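Local coordinates for mitochondrial ubiquitin ligase activator of NFKB 1 (Homo sapiens, PDB 6M2D), which acts as a weak RING-type E3 ubiquitin-protein ligase, passing ubiquitin from an E2 conjugating enzyme to substrates such as AKT1, at residues K15-L20 against T49-L54. Numbering follows the deposited sequence.
Sequences KSCVFL and TRVIPL
Leu20 O is gripped by Thr49 from two directions: Thr49 N lies 2.8 Å away nearly along the C=O axis, while Thr49 OG1 donates from above the carbonyl plane. Two residues, Thr49 and Arg50, are thus set against the single Leu20, a classic beta bulge at one end of the RING finger's antiparallel strand pair, where strand 17-20 ends and strand 50-53 begins. The hydroxyl gets there because chi1 of 47° sets OG1 between the backbone N and the carbonyl carbon. Arg50 N adds a weak bond to the same oxygen at 3.3 Å. Strand 17-20 lies between Cys10 of one zinc site and Cys22 of the other; strand 50-53 follows Cys44, the last zinc ligand. Val18 and Ile52 exchange two backbone bonds, the one from Val18 N to Ile52 O being 2.8 Å long and almost straight at 174°. On the face bearing Phe19 and Val51, the valine straddles two partners: CG1 meets Cys17 CB and SG, and CG2 lies 3.7 Å from Phe19 CE1. The Phe19 ring also touches Pro42 and Ile48, near a bound zinc ion, and Val51 packs on Tyr32 of helix 29-34. An alanine at Val51 would probably leave a gap, Cys17 losing its contact with CG1 and the Phe19 ring its contact with CG2. On the face bearing Val18 and Ile52, Ile52 CG1 rests against Val18 CB at 3.7 Å; within its own strand, Ile52 CG2 lies 3.9 Å above the centre of the Arg50 guanidinium.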
ATOM      1  N   LYS A  15       4.599  -6.176  -2.197  1.00 15.12           N
ATOM      2  CA  LYS A  15       3.716  -5.535  -1.232  1.00 15.19           C
ATOM      3  C   LYS A  15       4.277  -5.680   0.179  1.00 17.03           C
ATOM      4  O   LYS A  15       4.771  -6.739   0.568  1.00 17.13           O
ATOM      5  CB  LYS A  15       2.318  -6.147  -1.310  1.00 17.05           C
ATOM      6  CG  LYS A  15       1.683  -6.117  -2.704  1.00 15.97           C
ATOM      7  CD  LYS A  15       0.372  -6.892  -2.713  1.00 18.31           C
ATOM      8  CE  LYS A  15      -0.299  -6.846  -4.085  1.00 22.72           C
ATOM      9  NZ  LYS A  15      -1.672  -7.419  -4.072  1.00 25.42           N
ATOM     10  N   SER A  16       4.196  -4.610   0.950  1.00 15.17           N
ATOM     11  CA  SER A  16       4.847  -4.608   2.253  1.00 14.00           C
ATOM     12  C   SER A  16       4.103  -3.791   3.297  1.00 18.26           C
ATOM     13  O   SER A  16       4.537  -3.773   4.452  1.00 16.76           O
ATOM     14  CB  SER A  16       6.298  -4.102   2.101  1.00 14.35           C
ATOM     15  OG  SER A  16       6.354  -2.684   1.994  1.00 16.97           O
ATOM     16  N   CYS A  17       2.982  -3.158   2.948  1.00 15.80           N
ATOM     17  CA  CYS A  17       2.251  -2.252   3.820  1.00 16.07           C
ATOM     18  C   CYS A  17       0.812  -2.718   3.980  1.00 17.41           C
ATOM     19  O   CYS A  17       0.207  -3.262   3.049  1.00 18.62           O
ATOM     20  CB  CYS A  17       2.236  -0.825   3.246  1.00 16.66           C
ATOM     21  SG  CYS A  17       3.846  -0.067   3.012  1.00 18.66           S
ATOM     22  N   VAL A  18       0.262  -2.498   5.170  1.00 15.54           N
ATOM     23  CA  VAL A  18      -1.176  -2.570   5.409  1.00 16.90           C
ATOM     24  C   VAL A  18      -1.684  -1.149   5.591  1.00 18.88           C
ATOM     25  O   VAL A  18      -1.153  -0.394   6.414  1.00 15.90           O
ATOM     26  CB  VAL A  18      -1.522  -3.425   6.643  1.00 17.91           C
ATOM     27  CG1 VAL A  18      -3.043  -3.575   6.761  1.00 21.79           C
ATOM     28  CG2 VAL A  18      -0.839  -4.784   6.572  1.00 16.39           C
ATOM     29  N   PHE A  19      -2.714  -0.786   4.833  1.00 19.14           N
ATOM     30  CA  PHE A  19      -3.314   0.536   4.932  1.00 20.54           C
ATOM     31  C   PHE A  19      -4.502   0.472   5.887  1.00 22.73           C
ATOM     32  O   PHE A  19      -5.345  -0.422   5.779  1.00 23.68           O
ATOM     33  CB  PHE A  19      -3.758   1.039   3.553  1.00 20.46           C
ATOM     34  CG  PHE A  19      -2.617   1.414   2.637  1.00 18.85           C
ATOM     35  CD1 PHE A  19      -1.375   1.740   3.147  1.00 17.25           C
ATOM     36  CD2 PHE A  19      -2.797   1.442   1.266  1.00 17.50           C
ATOM     37  CE1 PHE A  19      -0.325   2.082   2.309  1.00 19.10           C
ATOM     38  CE2 PHE A  19      -1.754   1.783   0.420  1.00 14.69           C
ATOM     39  CZ  PHE A  19      -0.514   2.104   0.942  1.00 15.59           C
ATOM     40  N   LEU A  20      -4.557   1.412   6.824  1.00 24.28           N
ATOM     41  CA  LEU A  20      -5.678   1.560   7.742  1.00 25.68           C
ATOM     42  C   LEU A  20      -6.437   2.833   7.387  1.00 26.34           C
ATOM     43  O   LEU A  20      -5.820   3.863   7.109  1.00 27.14           O
ATOM     44  CB  LEU A  20      -5.176   1.615   9.191  1.00 25.59           C
ATOM     45  CG  LEU A  20      -4.417   0.376   9.660  1.00 22.66           C
ATOM     46  CD1 LEU A  20      -4.238   0.402  11.173  1.00 23.84           C
ATOM     47  CD2 LEU A  20      -5.162  -0.876   9.227  1.00 25.59           C
ATOM     48  N   THR A  49      -5.242   6.579   6.808  1.00 20.66           N
ATOM     49  CA  THR A  49      -4.965   7.263   8.067  1.00 28.79           C
ATOM     50  C   THR A  49      -3.665   6.783   8.708  1.00 26.64           C
ATOM     51  O   THR A  49      -3.020   7.540   9.443  1.00 27.54           O
ATOM     52  CB  THR A  49      -6.128   7.069   9.041  1.00 29.07           C
ATOM     53  OG1 THR A  49      -6.504   5.688   9.056  1.00 37.34           O
ATOM     54  CG2 THR A  49      -7.331   7.899   8.620  1.00 25.13           C
ATOM     55  N   ARG A  50      -3.256   5.550   8.438  1.00 24.76           N
ATOM     56  CA  ARG A  50      -2.071   4.995   9.075  1.00 25.27           C
ATOM     57  C   ARG A  50      -1.540   3.849   8.227  1.00 25.23           C
ATOM     58  O   ARG A  50      -2.313   3.120   7.599  1.00 19.41           O
ATOM     59  CB  ARG A  50      -2.400   4.518  10.494  1.00 26.97           C
ATOM     60  CG  ARG A  50      -1.257   3.849  11.201  1.00 27.82           C
ATOM     61  CD  ARG A  50      -1.141   4.289  12.650  1.00 30.04           C
ATOM     62  NE  ARG A  50      -0.045   3.561  13.270  1.00 28.74           N
ATOM     63  CZ  ARG A  50      -0.204   2.605  14.177  1.00 24.67           C
ATOM     64  NH1 ARG A  50      -1.421   2.274  14.593  1.00 23.39           N
ATOM     65  NH2 ARG A  50       0.860   1.982  14.664  1.00 25.94           N
ATOM     66  N   VAL A  51      -0.214   3.699   8.208  1.00 21.36           N
ATOM     67  CA  VAL A  51       0.439   2.578   7.540  1.00 20.33           C
ATOM     68  C   VAL A  51       1.114   1.712   8.594  1.00 25.22           C
ATOM     69  O   VAL A  51       1.809   2.227   9.478  1.00 21.93           O
ATOM     70  CB  VAL A  51       1.461   3.050   6.493  1.00 20.53           C
ATOM     71  CG1 VAL A  51       2.176   1.861   5.894  1.00 20.33           C
ATOM     72  CG2 VAL A  51       0.756   3.820   5.406  1.00 24.71           C
ATOM     73  N   ILE A  52       0.912   0.402   8.502  1.00 20.57           N
ATOM     74  CA  ILE A  52       1.653  -0.526   9.354  1.00 20.04           C
ATOM     75  C   ILE A  52       2.298  -1.601   8.485  1.00 15.67           C
ATOM     76  O   ILE A  52       1.776  -1.928   7.408  1.00 18.23           O
ATOM     77  CB  ILE A  52       0.752  -1.132  10.439  1.00 21.49           C
ATOM     78  CG1 ILE A  52      -0.306  -2.031   9.827  1.00 20.16           C
ATOM     79  CG2 ILE A  52       0.095  -0.029  11.279  1.00 25.49           C
ATOM     80  CD1 ILE A  52      -1.185  -2.660  10.866  1.00 20.93           C
ATOM     81  N   PRO A  53       3.435  -2.158   8.897  1.00 15.29           N
ATOM     82  CA  PRO A  53       4.103  -3.166   8.067  1.00 15.31           C
ATOM     83  C   PRO A  53       3.310  -4.455   7.972  1.00 19.51           C
ATOM     84  O   PRO A  53       2.716  -4.926   8.945  1.00 18.35           O
ATOM     85  CB  PRO A  53       5.437  -3.393   8.788  1.00 18.29           C
ATOM     86  CG  PRO A  53       5.134  -3.042  10.222  1.00 19.40           C
ATOM     87  CD  PRO A  53       4.199  -1.863  10.124  1.00 16.50           C
ATOM     88  N   LEU A  54       3.328  -5.037   6.776  1.00 16.33           N
ATOM     89  CA  LEU A  54       2.811  -6.388   6.611  1.00 16.51           C
ATOM     90  C   LEU A  54       3.623  -7.383   7.429  1.00 18.73           C
ATOM     91  O   LEU A  54       3.069  -8.338   7.986  1.00 16.50           O
ATOM     92  CB  LEU A  54       2.826  -6.768   5.137  1.00 17.92           C
ATOM     93  CG  LEU A  54       2.485  -8.223   4.884  1.00 22.13           C
ATOM     94  CD1 LEU A  54       1.005  -8.440   5.133  1.00 22.42           C
ATOM     95  CD2 LEU A  54       2.862  -8.559   3.466  1.00 24.97           C
TER